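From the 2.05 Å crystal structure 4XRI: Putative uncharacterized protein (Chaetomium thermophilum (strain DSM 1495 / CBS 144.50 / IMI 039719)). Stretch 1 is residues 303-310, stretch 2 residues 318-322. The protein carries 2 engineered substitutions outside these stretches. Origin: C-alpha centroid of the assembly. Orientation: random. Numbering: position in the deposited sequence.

Stretch 1 (303-310) IAIEDDNA
Stretch 2 318-322: MRPFY

A polar side chain on a helix can read an extended segment as a neighboring strand would, and residues 303-310 and 318-322 show how. The first stretch is helical, with phi/psi near -64/-45 and N309 relaxing to -69/-22; D307 N hydrogen-bonds to I303 O at 3.0 Å, D308 N to A304 O and N309 N to I305 O at 2.9 Å. The second is irregular but mostly extended: M318 (-67/135), R319 (-81/149), P320 (-56/131) and F321 (-139/124), before Y322 turns to -113/-1. Register is set by two CA-CA distances, N309 to M318 at 5.2 Å and I305 to R319 at 6.4 Å, so the segment runs roughly antiparallel to the helix. Together they bury 481 Å².

N309 is the clasp. With chi1 m (-73°) and chi2 -7°, its amide meets both backbone polar groups of R319: R319 N donates to N309 OD1 at 2.8 Å, and N309 ND2 donates to R319 O at 3.1 Å, both nearly straight (163° and 162°). Asparagine suits the place because one short group offers donor and acceptor together. M318, m at chi1, chi2 and chi3, folds its SD to 3.6 Å from N309 CB.

R319, its CB directed toward the helix, runs m, t, p with chi4 -173°. NH1 forms a salt bridge with D308 OD2 at 2.9 Å, a hydrogen bond bent to 136°; D308 (m, chi2 -13°) lies at the guanidinium edge. Over one guanidinium face sits I305, CG1 3.5 Å from R319 CZ, so charge is met in the plane and hydrocarbon above it.

Buried I305 (m, t) places CD1 3.6 Å from P320 O and CG2 3.6 Å from F321 CD1, an apolar contact. F321 (t, chi2 77°) reaches across the helix, its CZ 3.2 Å from E306 OE2. E306 (m, t, chi3 8°) points CB sideways but brings its end nearer.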

# COMPACT_ATOMS: atom_id res chain seq x y z
N ILE A 303 2.85 5.32 -17.92
CA ILE A 303 3.79 4.39 -17.31
C ILE A 303 3.16 3.00 -17.22
O ILE A 303 3.79 1.99 -17.54
CB ILE A 303 4.23 4.84 -15.90
CG1 ILE A 303 5.19 6.02 -15.99
CG2 ILE A 303 4.90 3.70 -15.15
CD1 ILE A 303 5.38 6.75 -14.68
N ALA A 304 1.90 2.96 -16.79
CA ALA A 304 1.15 1.71 -16.69
C ALA A 304 0.99 1.06 -18.05
O ALA A 304 1.20 -0.14 -18.21
CB ALA A 304 -0.20 1.96 -16.05
N ILE A 305 0.61 1.87 -19.04
CA ILE A 305 0.40 1.38 -20.40
C ILE A 305 1.68 0.82 -21.00
O ILE A 305 1.67 -0.25 -21.61
CB ILE A 305 -0.15 2.50 -21.31
CG1 ILE A 305 -1.56 2.89 -20.86
CG2 ILE A 305 -0.16 2.06 -22.76
CD1 ILE A 305 -2.09 4.12 -21.53
N GLU A 306 2.78 1.55 -20.82
CA GLU A 306 4.08 1.10 -21.29
C GLU A 306 4.46 -0.25 -20.69
O GLU A 306 4.94 -1.14 -21.38
CB GLU A 306 5.16 2.13 -20.97
CG GLU A 306 5.12 3.36 -21.84
CD GLU A 306 5.76 4.56 -21.16
OE1 GLU A 306 6.35 4.39 -20.08
OE2 GLU A 306 5.65 5.67 -21.71
N ASP A 307 4.24 -0.38 -19.38
CA ASP A 307 4.55 -1.62 -18.67
C ASP A 307 3.69 -2.78 -19.15
O ASP A 307 4.20 -3.89 -19.35
CB ASP A 307 4.36 -1.43 -17.17
CG ASP A 307 5.49 -0.65 -16.53
OD1 ASP A 307 6.60 -0.63 -17.11
OD2 ASP A 307 5.28 -0.07 -15.45
N ASP A 308 2.40 -2.53 -19.32
CA ASP A 308 1.48 -3.58 -19.75
C ASP A 308 1.77 -4.02 -21.19
O ASP A 308 1.76 -5.21 -21.49
CB ASP A 308 0.03 -3.12 -19.63
CG ASP A 308 -0.42 -2.99 -18.19
OD1 ASP A 308 0.29 -3.49 -17.30
OD2 ASP A 308 -1.50 -2.40 -17.96
N ASN A 309 2.01 -3.05 -22.07
CA ASN A 309 2.29 -3.34 -23.47
C ASN A 309 3.64 -4.03 -23.64
O ASN A 309 3.88 -4.69 -24.65
CB ASN A 309 2.24 -2.07 -24.31
CG ASN A 309 0.84 -1.56 -24.52
OD1 ASN A 309 -0.13 -2.23 -24.15
ND2 ASN A 309 0.71 -0.38 -25.12
N ALA A 310 4.51 -3.86 -22.66
CA ALA A 310 5.80 -4.53 -22.68
C ALA A 310 5.62 -6.02 -22.41
O ALA A 310 6.28 -6.85 -23.04
CB ALA A 310 6.74 -3.91 -21.66
N MET A 318 -2.23 -4.93 -27.10
CA MET A 318 -1.68 -3.62 -26.77
C MET A 318 -2.79 -2.63 -26.42
O MET A 318 -3.80 -2.56 -27.10
CB MET A 318 -0.84 -3.07 -27.92
CG MET A 318 0.30 -3.97 -28.36
SD MET A 318 1.85 -3.74 -27.46
CE MET A 318 2.50 -2.31 -28.30
N ARG A 319 -2.58 -1.88 -25.35
CA ARG A 319 -3.47 -0.78 -25.00
C ARG A 319 -3.12 0.44 -25.85
O ARG A 319 -1.96 0.61 -26.23
CB ARG A 319 -3.36 -0.44 -23.51
CG ARG A 319 -3.61 -1.61 -22.58
CD ARG A 319 -3.26 -1.24 -21.16
NE ARG A 319 -4.00 -0.07 -20.70
CZ ARG A 319 -3.78 0.54 -19.54
NH1 ARG A 319 -2.84 0.10 -18.72
NH2 ARG A 319 -4.51 1.61 -19.20
N PRO A 320 -4.12 1.27 -26.16
CA PRO A 320 -3.86 2.53 -26.87
C PRO A 320 -2.84 3.40 -26.15
O PRO A 320 -2.96 3.62 -24.94
CB PRO A 320 -5.24 3.20 -26.90
CG PRO A 320 -6.20 2.06 -26.86
CD PRO A 320 -5.56 1.03 -25.98
N PHE A 321 -1.84 3.88 -26.88
CA PHE A 321 -0.76 4.69 -26.31
C PHE A 321 -0.41 5.84 -27.25
O PHE A 321 -0.08 5.61 -28.41
CB PHE A 321 0.47 3.82 -26.02
CG PHE A 321 1.61 4.56 -25.38
CD1 PHE A 321 1.57 4.89 -24.04
CD2 PHE A 321 2.71 4.92 -26.13
CE1 PHE A 321 2.62 5.57 -23.45
CE2 PHE A 321 3.77 5.60 -25.54
CZ PHE A 321 3.72 5.93 -24.20
N TYR A 322 -0.47 7.07 -26.74
CA TYR A 322 -0.36 8.25 -27.59
C TYR A 322 0.89 9.07 -27.34
O TYR A 322 1.11 10.09 -28.00
CB TYR A 322 -1.59 9.14 -27.40
CG TYR A 322 -2.91 8.44 -27.63
CD1 TYR A 322 -3.13 7.72 -28.80
CD2 TYR A 322 -3.92 8.49 -26.69
CE1 TYR A 322 -4.34 7.08 -29.02
CE2 TYR A 322 -5.13 7.85 -26.90
CZ TYR A 322 -5.33 7.14 -28.07
OH TYR A 322 -6.53 6.51 -28.27